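Local coordinates for hypothetical protein PH1566 (Pyrococcus horikoshii, PDB 2E3U) that probably binds RNA through its KH domains as an archaeal Dim2p, a factor in the processing of pre-ribosomal RNA, at residues I144-K147 / G148-R151; A181-A184 / I185-A189. All coordinates share one frame; numbering follows the deposited sequence.

Interaction 1 (I144-K147 / G148-R151)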
ATOM      1  N   ILE A 144       5.792  13.092  -5.029  1.00 27.29           N
ATOM      2  CA  ILE A 144       6.514  13.158  -3.764  1.00 27.89           C
ATOM      3  C   ILE A 144       6.758  14.614  -3.341  1.00 28.49           C
ATOM      4  O   ILE A 144       6.558  14.950  -2.182  1.00 28.64           O
ATOM      5  CB  ILE A 144       7.841  12.347  -3.894  1.00 28.36           C
ATOM      6  CG1 ILE A 144       7.522  10.843  -3.896  1.00 30.17           C
ATOM      7  CG2 ILE A 144       8.851  12.635  -2.772  1.00 28.70           C
ATOM      8  CD1 ILE A 144       8.696   9.973  -4.205  1.00 30.39           C
ATOM      9  N   GLY A 145       7.173  15.462  -4.293  1.00 28.03           N
ATOM     10  CA  GLY A 145       7.511  16.842  -4.046  1.00 28.22           C
ATOM     11  C   GLY A 145       8.912  17.039  -3.474  1.00 29.11           C
ATOM     12  O   GLY A 145       9.659  16.075  -3.228  1.00 29.58           O
ATOM     13  N   ARG A 146       9.262  18.293  -3.238  1.00 28.73           N
ATOM     14  CA  ARG A 146      10.518  18.630  -2.586  1.00 29.44           C
ATOM     15  C   ARG A 146      10.481  18.117  -1.161  1.00 28.82           C
ATOM     16  O   ARG A 146       9.550  18.428  -0.438  1.00 29.46           O
ATOM     17  CB  ARG A 146      10.730  20.151  -2.600  1.00 29.51           C
ATOM     18  CG  ARG A 146      11.838  20.634  -1.699  1.00 30.89           C
ATOM     19  CD  ARG A 146      11.893  22.164  -1.685  1.00 34.14           C
ATOM     20  NE  ARG A 146      11.023  22.777  -0.670  1.00 34.26           N
ATOM     21  CZ  ARG A 146      11.335  22.901   0.624  1.00 35.51           C
ATOM     22  NH1 ARG A 146      12.494  22.434   1.092  1.00 35.32           N
ATOM     23  NH2 ARG A 146      10.494  23.505   1.458  1.00 34.55           N
ATOM     24  N   LYS A 147      11.492  17.327  -0.788  1.00 28.27           N
ATOM     25  CA  LYS A 147      11.610  16.641   0.515  1.00 27.24           C
ATOM     26  C   LYS A 147      10.340  15.920   0.975  1.00 26.91           C
ATOM     27  O   LYS A 147      10.024  15.904   2.175  1.00 27.22           O
ATOM     28  CB  LYS A 147      12.118  17.595   1.604  1.00 27.59           C
ATOM     29  CG  LYS A 147      13.423  18.316   1.272  1.00 27.76           C
ATOM     30  CD  LYS A 147      14.272  18.470   2.518  1.00 30.01           C
ATOM     31  CE  LYS A 147      15.216  19.654   2.431  1.00 31.75           C
ATOM     32  NZ  LYS A 147      15.511  20.173   3.807  1.00 33.37           N
ATOM     33  N   GLY A 148       9.618  15.343   0.011  1.00 25.71           N
ATOM     34  CA  GLY A 148       8.388  14.574   0.267  1.00 24.31           C
ATOM     35  C   GLY A 148       7.190  15.383   0.789  1.00 22.82           C
ATOM     36  O   GLY A 148       6.256  14.803   1.328  1.00 22.04           O
ATOM     37  N   ARG A 149       7.225  16.713   0.637  1.00 21.50           N
ATOM     38  CA  ARG A 149       6.163  17.586   1.173  1.00 20.42           C
ATOM     39  C   ARG A 149       4.828  17.429   0.468  1.00 19.98           C
ATOM     40  O   ARG A 149       3.787  17.525   1.123  1.00 19.95           O
ATOM     41  CB  ARG A 149       6.555  19.048   1.102  1.00 20.56           C
ATOM     42  CG  ARG A 149       7.818  19.358   1.889  1.00 22.07           C
ATOM     43  CD  ARG A 149       8.212  20.815   1.697  1.00 20.64           C
ATOM     44  NE  ARG A 149       7.212  21.778   2.177  1.00 18.63           N
ATOM     45  CZ  ARG A 149       7.268  22.436   3.346  1.00 19.58           C
ATOM     46  NH1 ARG A 149       8.262  22.231   4.232  1.00 15.21           N
ATOM     47  NH2 ARG A 149       6.315  23.326   3.639  1.00 13.59           N
ATOM     48  N   THR A 150       4.851  17.223  -0.855  1.00 18.80           N
ATOM     49  CA  THR A 150       3.625  17.042  -1.601  1.00 18.55           C
ATOM     50  C   THR A 150       2.927  15.757  -1.192  1.00 19.13           C
ATOM     51  O   THR A 150       1.709  15.728  -1.097  1.00 20.74           O
ATOM     52  CB  THR A 150       3.865  17.064  -3.153  1.00 18.73           C
ATOM     53  OG1 THR A 150       4.606  18.227  -3.504  1.00 18.42           O
ATOM     54  CG2 THR A 150       2.548  17.050  -3.941  1.00 16.37           C
ATOM     55  N   ARG A 151       3.684  14.692  -0.954  1.00 19.06           N
ATOM     56  CA  ARG A 151       3.078  13.426  -0.569  1.00 19.18           C
ATOM     57  C   ARG A 151       2.481  13.560   0.838  1.00 18.50           C
ATOM     58  O   ARG A 151       1.399  13.075   1.095  1.00 17.68           O
ATOM     59  CB  ARG A 151       4.092  12.280  -0.643  1.00 19.15           C
ATOM     60  CG  ARG A 151       3.662  11.001   0.076  1.00 20.97           C
ATOM     61  CD  ARG A 151       4.898  10.184   0.396  1.00 27.48           C
ATOM     62  NE  ARG A 151       4.850   9.447   1.656  1.00 32.01           N
ATOM     63  CZ  ARG A 151       4.901   9.986   2.881  1.00 36.55           C
ATOM     64  NH1 ARG A 151       4.879   9.191   3.960  1.00 38.22           N
ATOM     65  NH2 ARG A 151       4.952  11.304   3.059  1.00 35.97           N
TER

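Interaction 2 (A181-A184 / I185-A189)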
ATOM      1  N   ALA A 181      -7.107  10.923  -2.901  1.00 21.13           N
ATOM      2  CA  ALA A 181      -5.634  10.834  -3.078  1.00 20.71           C
ATOM      3  C   ALA A 181      -5.347  10.414  -4.492  1.00 20.79           C
ATOM      4  O   ALA A 181      -4.519  11.014  -5.156  1.00 22.35           O
ATOM      5  CB  ALA A 181      -4.967   9.844  -2.069  1.00 18.92           C
ATOM      6  N   LYS A 182      -6.037   9.390  -4.966  1.00 21.02           N
ATOM      7  CA  LYS A 182      -5.912   8.958  -6.366  1.00 21.54           C
ATOM      8  C   LYS A 182      -6.046  10.112  -7.362  1.00 21.25           C
ATOM      9  O   LYS A 182      -5.199  10.279  -8.249  1.00 20.90           O
ATOM     10  CB  LYS A 182      -6.942   7.849  -6.710  1.00 21.50           C
ATOM     11  CG  LYS A 182      -6.555   7.013  -7.910  1.00 20.96           C
ATOM     12  CD  LYS A 182      -7.690   6.120  -8.436  1.00 22.09           C
ATOM     13  CE  LYS A 182      -7.360   5.641  -9.857  1.00 21.68           C
ATOM     14  NZ  LYS A 182      -8.028   4.363 -10.228  1.00 27.53           N
ATOM     15  N   THR A 183      -7.144  10.855  -7.247  1.00 21.27           N
ATOM     16  CA  THR A 183      -7.400  12.040  -8.102  1.00 22.21           C
ATOM     17  C   THR A 183      -6.296  13.120  -8.050  1.00 21.81           C
ATOM     18  O   THR A 183      -5.862  13.576  -9.099  1.00 21.91           O
ATOM     19  CB  THR A 183      -8.763  12.669  -7.791  1.00 21.62           C
ATOM     20  OG1 THR A 183      -9.769  11.653  -7.884  1.00 24.42           O
ATOM     21  CG2 THR A 183      -9.094  13.752  -8.784  1.00 22.81           C
ATOM     22  N   ALA A 184      -5.833  13.490  -6.847  1.00 22.18           N
ATOM     23  CA  ALA A 184      -4.720  14.437  -6.677  1.00 22.27           C
ATOM     24  C   ALA A 184      -3.447  13.935  -7.363  1.00 22.47           C
ATOM     25  O   ALA A 184      -2.774  14.681  -8.061  1.00 22.37           O
ATOM     26  CB  ALA A 184      -4.453  14.659  -5.209  1.00 22.77           C
ATOM     27  N   ILE A 185      -3.137  12.658  -7.146  1.00 23.16           N
ATOM     28  CA  ILE A 185      -1.947  11.998  -7.719  1.00 23.79           C
ATOM     29  C   ILE A 185      -1.991  12.001  -9.262  1.00 24.97           C
ATOM     30  O   ILE A 185      -0.998  12.302  -9.900  1.00 25.16           O
ATOM     31  CB  ILE A 185      -1.825  10.545  -7.150  1.00 23.68           C
ATOM     32  CG1 ILE A 185      -1.350  10.572  -5.694  1.00 23.07           C
ATOM     33  CG2 ILE A 185      -0.971   9.610  -8.045  1.00 23.08           C
ATOM     34  CD1 ILE A 185      -1.542   9.197  -4.977  1.00 22.10           C
ATOM     35  N   GLU A 186      -3.151  11.658  -9.830  1.00 25.97           N
ATOM     36  CA  GLU A 186      -3.403  11.725 -11.265  1.00 28.00           C
ATOM     37  C   GLU A 186      -3.159  13.134 -11.843  1.00 28.18           C
ATOM     38  O   GLU A 186      -2.422  13.280 -12.809  1.00 28.58           O
ATOM     39  CB  GLU A 186      -4.824  11.217 -11.582  1.00 28.04           C
ATOM     40  CG  GLU A 186      -4.951   9.670 -11.565  1.00 29.22           C
ATOM     41  CD  GLU A 186      -6.390   9.157 -11.731  1.00 30.22           C
ATOM     42  OE1 GLU A 186      -7.369   9.923 -11.511  1.00 34.95           O
ATOM     43  OE2 GLU A 186      -6.546   7.967 -12.060  1.00 31.58           O
ATOM     44  N   LYS A 187      -3.762  14.160 -11.239  1.00 28.39           N
ATOM     45  CA  LYS A 187      -3.452  15.558 -11.548  1.00 28.39           C
ATOM     46  C   LYS A 187      -1.956  15.913 -11.537  1.00 28.63           C
ATOM     47  O   LYS A 187      -1.447  16.520 -12.465  1.00 29.03           O
ATOM     48  CB  LYS A 187      -4.212  16.488 -10.601  1.00 28.28           C
ATOM     49  CG  LYS A 187      -5.673  16.563 -10.917  1.00 27.42           C
ATOM     50  CD  LYS A 187      -6.438  17.127  -9.766  1.00 27.09           C
ATOM     51  CE  LYS A 187      -7.920  16.938 -10.021  1.00 27.63           C
ATOM     52  NZ  LYS A 187      -8.408  17.984 -10.980  1.00 28.86           N
ATOM     53  N   LEU A 188      -1.266  15.537 -10.471  1.00 29.62           N
ATOM     54  CA  LEU A 188       0.162  15.812 -10.322  1.00 29.30           C
ATOM     55  C   LEU A 188       0.987  15.081 -11.377  1.00 29.72           C
ATOM     56  O   LEU A 188       1.951  15.642 -11.880  1.00 29.89           O
ATOM     57  CB  LEU A 188       0.638  15.429  -8.929  1.00 28.13           C
ATOM     58  CG  LEU A 188       0.175  16.290  -7.763  1.00 28.71           C
ATOM     59  CD1 LEU A 188       0.281  15.473  -6.467  1.00 25.65           C
ATOM     60  CD2 LEU A 188       0.942  17.619  -7.674  1.00 27.69           C
ATOM     61  N   ALA A 189       0.603  13.841 -11.698  1.00 30.26           N
ATOM     62  CA  ALA A 189       1.280  13.026 -12.740  1.00 31.20           C
ATOM     63  C   ALA A 189       1.176  13.659 -14.124  1.00 31.29           C
ATOM     64  O   ALA A 189       2.139  13.642 -14.891  1.00 32.18           O
ATOM     65  CB  ALA A 189       0.736  11.590 -12.767  1.00 30.47           C
TER

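Interaction 1 (I144-K147 / G148-R151)
Arg151 N donates to Ile144 O at 3.1 Å, and Arg149 N reaches Arg146 O at 3.1 Å with an N-H...O angle of 163°. Gly148 N makes a weaker bond to Gly145 O, 3.3 Å long. Ile144 O, at the end of helix 136-144, thus takes one N-H bond from Arg151 in helix 149-158, and it also receives a CA-H...O contact from the N-cap glycine, Gly148 CA, at 3.1 Å. This is the GXXG loop of a type I KH domain, here Gly-Arg-Lys-Gly, the element that in relatives meets the nucleic-acid backbone; its two basic residues are consistent with such a role. Gly145, just past helix 136-144, leaves helical geometry with positive phi; a side chain there would run into Thr150 OG1, which lies 3.3 Å from Gly145 CA and is weakly hydrogen-bonded to Tyr198. Gly148 also has positive phi, which favours glycine, and a side chain on it would collide with Lys147 O. Arg146 and Arg149 run side by side, their guanidinium planes 18° apart. A bend at chi3 (88°) turns the Arg146 guanidinium so that Arg149 CD lies over its face, 3.5 Å from Arg146 NH2, and the like charges come to 3.8 Å (Arg146 NH2 to Arg149 NE).

Interaction 2 (A181-A184 / I185-A189)
Ala181, Lys182, Thr183 and Ala184 each accept, through the carbonyl oxygen, the amide hydrogen of the residue four places on, in regular alpha-helical i to i+4 bonding. Ile185 N lies 2.9 Å from Ala181 O, and Lys187 N points at Thr183 O with an N-H...O angle of 179°. Along one flank the extended chains of Lys182 and Glu186 pass at a slant, Lys182 CE resting 3.3 Å from Glu186 OE2. The ammonium stays 4.3 Å from that oxygen (Lys182 NZ to Glu186 OE2), too far for a salt bridge, and instead pairs with Glu120. This is helix 175-189 of the type I KH fold, lying against the antiparallel sheet: Ile185 packs on Val169 and Ile171 of strand 168-173, as a branched aliphatic residue suits a buried face. Its CG1 stands anti to the carbonyl carbon (chi1 -74°), which carries it back over Ala181 O, 3.2 Å away. Ala181, small enough for a tight fit, touches Ile154 and Ser158 of helix 149-158. Thr183 and Lys187 run alongside each other, Thr183 CG2 touching Lys187 CE at 3.6 Å, while Thr183 OG1 is satisfied by Glu179 O of the preceding turn. Leu188 CG leans over Ala184 O at 3.4 Å and its side chain meets helix 149-158 beyond.

How the interactions relate
Interaction 1 comes first along the chain, closing the tight loop between helices 136-144 and 149-158. The chain then completes the second of these helices, forms the hairpin of strands 161-165 and 168-173, and enters helix 175-189, whose last turns contain interaction 2. Each contact is local, and they follow in series without nesting or crossing. Their centres are about 13 Å apart, yet they touch: Thr150 CG2 meets Leu188 CD1 at 3.7 Å, a hydrophobic contact between the start of helix 149-158 and the end of helix 175-189. Both interactions lie in the second KH domain, and helix 194-203 packs beside it, through Tyr198 at interaction 1 and Val197 at interaction 2.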